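Local coordinates for protein PvdO (Pseudomonas aeruginosa, PDB 5HHA) that probably takes part in maturing the pyoverdine chromophore in the periplasm and binds calcium in a domain related to formylglycine-generating enzymes, at residues A185-A190 with R250-G255; N195-V200 with H214-E219. All coordinates share one frame; numbering follows the deposited sequence.

Contact 1: A185-A190 with R250-G255. With CA (calcium ion), chain C.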
loop_
_atom_site.group_PDB
_atom_site.type_symbol
_atom_site.label_atom_id
_atom_site.label_comp_id
_atom_site.label_asym_id
_atom_site.label_seq_id
_atom_site.Cartn_x
_atom_site.Cartn_y
_atom_site.Cartn_z
ATOM N N ALA A 185 -13.745 -3.755 0.572
ATOM C CA ALA A 185 -12.440 -4.153 0.075
ATOM C C ALA A 185 -12.521 -5.315 -0.859
ATOM O O ALA A 185 -13.381 -6.163 -0.750
ATOM C CB ALA A 185 -11.541 -4.520 1.254
ATOM N N ASN A 186 -11.554 -5.378 -1.765
ATOM C CA ASN A 186 -11.429 -6.464 -2.720
ATOM C C ASN A 186 -10.468 -7.544 -2.245
ATOM O O ASN A 186 -9.263 -7.306 -2.157
ATOM C CB ASN A 186 -10.965 -5.903 -4.077
ATOM C CG ASN A 186 -10.849 -6.959 -5.151
ATOM O OD1 ASN A 186 -11.381 -8.048 -5.030
ATOM N ND2 ASN A 186 -10.219 -6.609 -6.255
ATOM N N THR A 187 -11.017 -8.690 -1.866
ATOM C CA THR A 187 -10.229 -9.812 -1.373
ATOM C C THR A 187 -10.650 -11.048 -2.138
ATOM O O THR A 187 -11.347 -10.924 -3.149
ATOM C CB THR A 187 -10.336 -10.014 0.152
ATOM O OG1 THR A 187 -11.644 -10.482 0.514
ATOM C CG2 THR A 187 -9.998 -8.720 0.859
ATOM N N TYR A 188 -10.210 -12.232 -1.736
ATOM C CA TYR A 188 -10.439 -13.453 -2.508
ATOM C C TYR A 188 -11.886 -13.623 -2.935
ATOM O O TYR A 188 -12.809 -13.496 -2.155
ATOM C CB TYR A 188 -10.035 -14.687 -1.676
ATOM C CG TYR A 188 -10.437 -15.968 -2.353
ATOM C CD1 TYR A 188 -9.749 -16.423 -3.463
ATOM C CD2 TYR A 188 -11.561 -16.691 -1.933
ATOM C CE1 TYR A 188 -10.157 -17.567 -4.132
ATOM C CE2 TYR A 188 -11.966 -17.843 -2.597
ATOM C CZ TYR A 188 -11.263 -18.262 -3.676
ATOM O OH TYR A 188 -11.692 -19.411 -4.319
ATOM N N GLY A 189 -12.064 -13.947 -4.200
ATOM C CA GLY A 189 -13.366 -14.354 -4.702
ATOM C C GLY A 189 -14.230 -13.212 -5.171
ATOM O O GLY A 189 -13.914 -12.067 -5.023
ATOM N N ALA A 190 -15.379 -13.591 -5.702
ATOM C CA ALA A 190 -16.235 -12.690 -6.455
ATOM C C ALA A 190 -17.295 -11.980 -5.632
ATOM O O ALA A 190 -18.057 -11.171 -6.206
ATOM C CB ALA A 190 -16.912 -13.489 -7.584
ATOM N N ARG A 250 2.729 -4.289 2.690
ATOM C CA ARG A 250 1.545 -4.028 3.499
ATOM C C ARG A 250 0.268 -4.177 2.690
ATOM O O ARG A 250 0.267 -4.122 1.456
ATOM C CB ARG A 250 1.611 -2.633 4.115
ATOM C CG ARG A 250 2.436 -2.609 5.420
ATOM C CD ARG A 250 1.802 -3.512 6.492
ATOM N NE ARG A 250 2.371 -3.303 7.821
ATOM C CZ ARG A 250 1.722 -2.774 8.844
ATOM N NH1 ARG A 250 0.437 -2.427 8.799
ATOM N NH2 ARG A 250 2.365 -2.672 9.983
ATOM N N GLY A 251 -0.840 -4.300 3.403
ATOM C CA GLY A 251 -2.151 -4.465 2.808
ATOM C C GLY A 251 -2.452 -5.927 2.572
ATOM O O GLY A 251 -2.012 -6.812 3.294
ATOM N N ASN A 252 -3.274 -6.182 1.561
ATOM C CA ASN A 252 -3.674 -7.551 1.236
ATOM C C ASN A 252 -4.150 -7.562 -0.210
ATOM O O ASN A 252 -4.678 -6.561 -0.685
ATOM C CB ASN A 252 -4.800 -7.991 2.180
ATOM C CG ASN A 252 -5.019 -9.479 2.178
ATOM O OD1 ASN A 252 -4.106 -10.255 1.910
ATOM N ND2 ASN A 252 -6.217 -9.885 2.546
ATOM N N ASP A 253 -3.996 -8.685 -0.899
ATOM C CA ASP A 253 -4.343 -8.735 -2.310
ATOM C C ASP A 253 -5.627 -9.487 -2.618
ATOM O O ASP A 253 -6.210 -10.202 -1.798
ATOM C CB ASP A 253 -3.184 -9.288 -3.139
ATOM C CG ASP A 253 -2.913 -10.745 -2.894
ATOM O OD1 ASP A 253 -3.538 -11.620 -3.530
ATOM O OD2 ASP A 253 -2.006 -11.043 -2.062
ATOM N N TRP A 254 -6.030 -9.290 -3.864
ATOM C CA TRP A 254 -7.204 -9.880 -4.474
ATOM C C TRP A 254 -7.332 -11.378 -4.299
ATOM O O TRP A 254 -8.449 -11.901 -4.382
ATOM C CB TRP A 254 -7.212 -9.549 -5.970
ATOM C CG TRP A 254 -6.013 -10.014 -6.718
ATOM C CD1 TRP A 254 -4.883 -9.295 -6.991
ATOM C CD2 TRP A 254 -5.814 -11.305 -7.307
ATOM N NE1 TRP A 254 -4.003 -10.040 -7.693
ATOM C CE2 TRP A 254 -4.541 -11.285 -7.918
ATOM C CE3 TRP A 254 -6.581 -12.475 -7.376
ATOM C CZ2 TRP A 254 -4.015 -12.389 -8.595
ATOM C CZ3 TRP A 254 -6.060 -13.576 -8.058
ATOM C CH2 TRP A 254 -4.783 -13.528 -8.651
ATOM N N GLY A 255 -6.242 -12.102 -4.133
ATOM C CA GLY A 255 -6.306 -13.540 -4.015
ATOM C C GLY A 255 -6.353 -14.080 -2.598
ATOM O O GLY A 255 -6.401 -15.294 -2.413
HETATM CA CA CA C . -12.498 -10.149 -5.037
HETATM O O HOH W 1 -10.508 -11.133 -5.867
#
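Y188 and W254 meet through backbone atoms beside a calcium site in the loops of a domain of the sulfatase-modifying-factor family. The CA of Y188 lies 3.1 Å from W254 O and makes a CA-H...O contact, bent to 139° at the hydrogen. W254 O also accepts a 2.7 Å hydrogen bond from a water oxygen that is itself a ligand of the calcium ion, so 250-255 reaches the metal through one intervening molecule. The loop 185-190 binds directly, with N186 OD1 at 2.4 Å, T187 O at 2.3 Å and G189 O at 2.4 Å from the calcium. Both carboxylate oxygens of D192 and the backbone O of Y194 complete seven ligands. N186 reaches the ion because its CG swings anti to the backbone N (chi1 -178°); with OD1 on the metal and ND2 donating to F196 O, both ends of the amide are engaged and its rotation is restrained. Further out, the base of the Y188 ring skirts 250-255, CD1 standing 3.7 Å from G255 O. The 250-255 chain is shaped by an Asx turn at D253, which draws it round just before G255 and also sets a carboxylate oxygen over one face of the W254 indole, toward its rim. The turn is closed by G255 N, which donates to D253 OD1 over 2.8 Å on the anti side of the carboxylate, 30° out of its plane.

Contact 2: N195-V200 with H214-E219; sequences NFTSPV and HGNVYE
This is a buried polar clasp between a loop and the approach to a strand: S198, in the irregular chain ahead of strand 218-221, is gripped by the side-chain amide of N216, two residues before that strand begins. The amide reads both backbone polar groups of S198. N216 OD1 accepts from S198 N at 2.9 Å with a nearly straight N-H (167°), the donor lying in the carbonyl plane on a lone pair. N216 ND2 returns a bond of 3.0 Å to S198 O, which lies close to the amide plane of N216, while ND2 approaches tilted 29° from the plane of the serine carbonyl. Two bonds to one residue fix the rotation of the amide. S198 OG also comes within 3.1 Å of N216 OD1, at best a weak bond. N186, a calcium ligand, donates from ND2 to this OD1 as well, so the buried oxygen has a partner outside 195-200. Beside the clasp, CG2 of T197 packs on V217, 3.6 Å from its CG1, and Q124 takes up the threonine hydroxyl. N216 has a positive phi of 81°, and a weak bond from V217 N to G215 O spans it. G215-N216-V217 thus forms a classic gamma turn whose central asparagine offers its side-chain amide to the N-H and C=O of S198, much as a backbone peptide would, in the second shell of a calcium site.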
loop_
_atom_site.group_PDB
_atom_site.type_symbol
_atom_site.label_atom_id
_atom_site.label_comp_id
_atom_site.label_asym_id
_atom_site.label_seq_id
_atom_site.Cartn_x
_atom_site.Cartn_y
_atom_site.Cartn_z
ATOM N N ASN A 195 -12.790 -10.819 -9.521
ATOM C CA ASN A 195 -11.924 -11.964 -9.317
ATOM C C ASN A 195 -10.480 -11.562 -9.118
ATOM O O ASN A 195 -9.805 -12.149 -8.288
ATOM C CB ASN A 195 -11.970 -12.930 -10.496
ATOM C CG ASN A 195 -13.357 -13.464 -10.769
ATOM O OD1 ASN A 195 -13.820 -13.509 -11.950
ATOM N ND2 ASN A 195 -14.034 -13.891 -9.727
ATOM N N PHE A 196 -10.002 -10.628 -9.926
ATOM C CA PHE A 196 -8.658 -10.091 -9.799
ATOM C C PHE A 196 -8.752 -8.692 -9.204
ATOM O O PHE A 196 -9.608 -8.453 -8.363
ATOM C CB PHE A 196 -7.938 -10.157 -11.150
ATOM C CG PHE A 196 -7.945 -11.535 -11.731
ATOM C CD1 PHE A 196 -7.053 -12.480 -11.295
ATOM C CD2 PHE A 196 -8.904 -11.898 -12.660
ATOM C CE1 PHE A 196 -7.071 -13.767 -11.813
ATOM C CE2 PHE A 196 -8.934 -13.189 -13.192
ATOM C CZ PHE A 196 -8.026 -14.110 -12.766
ATOM N N THR A 197 -7.864 -7.768 -9.573
ATOM C CA THR A 197 -7.930 -6.420 -8.994
ATOM C C THR A 197 -9.138 -5.650 -9.529
ATOM O O THR A 197 -9.720 -6.005 -10.582
ATOM C CB THR A 197 -6.647 -5.635 -9.239
ATOM O OG1 THR A 197 -6.411 -5.607 -10.652
ATOM C CG2 THR A 197 -5.463 -6.272 -8.535
ATOM N N SER A 198 -9.501 -4.599 -8.820
ATOM C CA SER A 198 -10.578 -3.700 -9.157
ATOM C C SER A 198 -9.987 -2.335 -9.465
ATOM O O SER A 198 -8.910 -1.978 -9.007
ATOM C CB SER A 198 -11.533 -3.585 -7.957
ATOM O OG SER A 198 -10.803 -3.430 -6.724
ATOM N N PRO A 199 -10.703 -1.521 -10.256
ATOM C CA PRO A 199 -10.232 -0.153 -10.441
ATOM C C PRO A 199 -10.050 0.493 -9.090
ATOM O O PRO A 199 -10.830 0.262 -8.171
ATOM C CB PRO A 199 -11.366 0.521 -11.237
ATOM C CG PRO A 199 -12.109 -0.607 -11.861
ATOM C CD PRO A 199 -11.964 -1.798 -10.953
ATOM N N VAL A 200 -9.049 1.340 -8.954
ATOM C CA VAL A 200 -8.814 1.976 -7.668
ATOM C C VAL A 200 -10.045 2.793 -7.278
ATOM O O VAL A 200 -10.691 3.427 -8.136
ATOM C CB VAL A 200 -7.529 2.823 -7.677
ATOM C CG1 VAL A 200 -6.324 1.934 -8.005
ATOM C CG2 VAL A 200 -7.639 4.014 -8.656
ATOM N N HIS A 214 -7.350 -1.906 2.490
ATOM C CA HIS A 214 -7.682 -3.224 3.040
ATOM C C HIS A 214 -7.904 -4.292 2.010
ATOM O O HIS A 214 -8.405 -5.367 2.316
ATOM C CB HIS A 214 -8.820 -3.091 4.046
ATOM C CG HIS A 214 -8.494 -2.075 5.092
ATOM N ND1 HIS A 214 -7.890 -2.337 6.308
ATOM C CD2 HIS A 214 -8.601 -0.743 5.010
ATOM C CE1 HIS A 214 -7.655 -1.189 6.929
ATOM N NE2 HIS A 214 -8.104 -0.210 6.160
ATOM N N GLY A 215 -7.490 -4.033 0.773
ATOM C CA GLY A 215 -7.545 -5.066 -0.246
ATOM C C GLY A 215 -6.898 -4.614 -1.545
ATOM O O GLY A 215 -6.112 -3.650 -1.593
ATOM N N ASN A 216 -7.250 -5.330 -2.601
ATOM C CA ASN A 216 -6.821 -5.059 -3.969
ATOM C C ASN A 216 -5.421 -5.620 -4.225
ATOM O O ASN A 216 -5.288 -6.656 -4.874
ATOM C CB ASN A 216 -7.021 -3.588 -4.380
ATOM C CG ASN A 216 -7.521 -3.448 -5.809
ATOM O OD1 ASN A 216 -7.841 -4.433 -6.455
ATOM N ND2 ASN A 216 -7.607 -2.209 -6.292
ATOM N N VAL A 217 -4.372 -4.961 -3.716
ATOM C CA VAL A 217 -3.014 -5.466 -3.816
ATOM C C VAL A 217 -2.253 -5.191 -2.535
ATOM O O VAL A 217 -2.526 -4.220 -1.827
ATOM C CB VAL A 217 -2.224 -4.790 -4.993
ATOM C CG1 VAL A 217 -2.777 -5.209 -6.333
ATOM C CG2 VAL A 217 -2.223 -3.281 -4.909
ATOM N N TYR A 218 -1.280 -6.049 -2.259
ATOM C CA TYR A 218 -0.211 -5.656 -1.323
ATOM C C TYR A 218 0.547 -4.466 -1.893
ATOM O O TYR A 218 0.457 -4.180 -3.096
ATOM C CB TYR A 218 0.767 -6.818 -1.144
ATOM C CG TYR A 218 0.428 -7.756 -0.006
ATOM C CD1 TYR A 218 0.918 -7.506 1.268
ATOM C CD2 TYR A 218 -0.356 -8.888 -0.196
ATOM C CE1 TYR A 218 0.660 -8.358 2.325
ATOM C CE2 TYR A 218 -0.621 -9.754 0.869
ATOM C CZ TYR A 218 -0.116 -9.465 2.129
ATOM O OH TYR A 218 -0.314 -10.306 3.231
ATOM N N GLU A 219 1.328 -3.812 -1.047
ATOM C CA GLU A 219 2.075 -2.628 -1.425
ATOM C C GLU A 219 3.472 -2.684 -0.861
ATOM O O GLU A 219 3.661 -2.958 0.333
ATOM C CB GLU A 219 1.437 -1.372 -0.851
ATOM C CG GLU A 219 0.055 -1.077 -1.407
ATOM C CD GLU A 219 -0.691 -0.055 -0.588
ATOM O OE1 GLU A 219 -0.045 0.688 0.190
ATOM O OE2 GLU A 219 -1.934 0.028 -0.732
#

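Followed from the N terminus, the chain leaves helix 154-162, enters a long irregular region and first reaches 185-190, whose partner 250-255 comes 60 residues later; contact 1 therefore closes the wide loop. Contact 2 joins 195-200 to 214-219, whose nearest ends are 14 positions apart, and lies wholly within that span, so the two nest without crossing. They are stitched together where N186 O meets N216 N at 2.9 Å, a probable hydrogen bond, and where W254 pairs with N216 through the backbone. Beyond, R250 and E219 pair as neighbouring antiparallel strands, 247-251 and 218-221, and this joins the calcium-bearing loops to the mixed sheet.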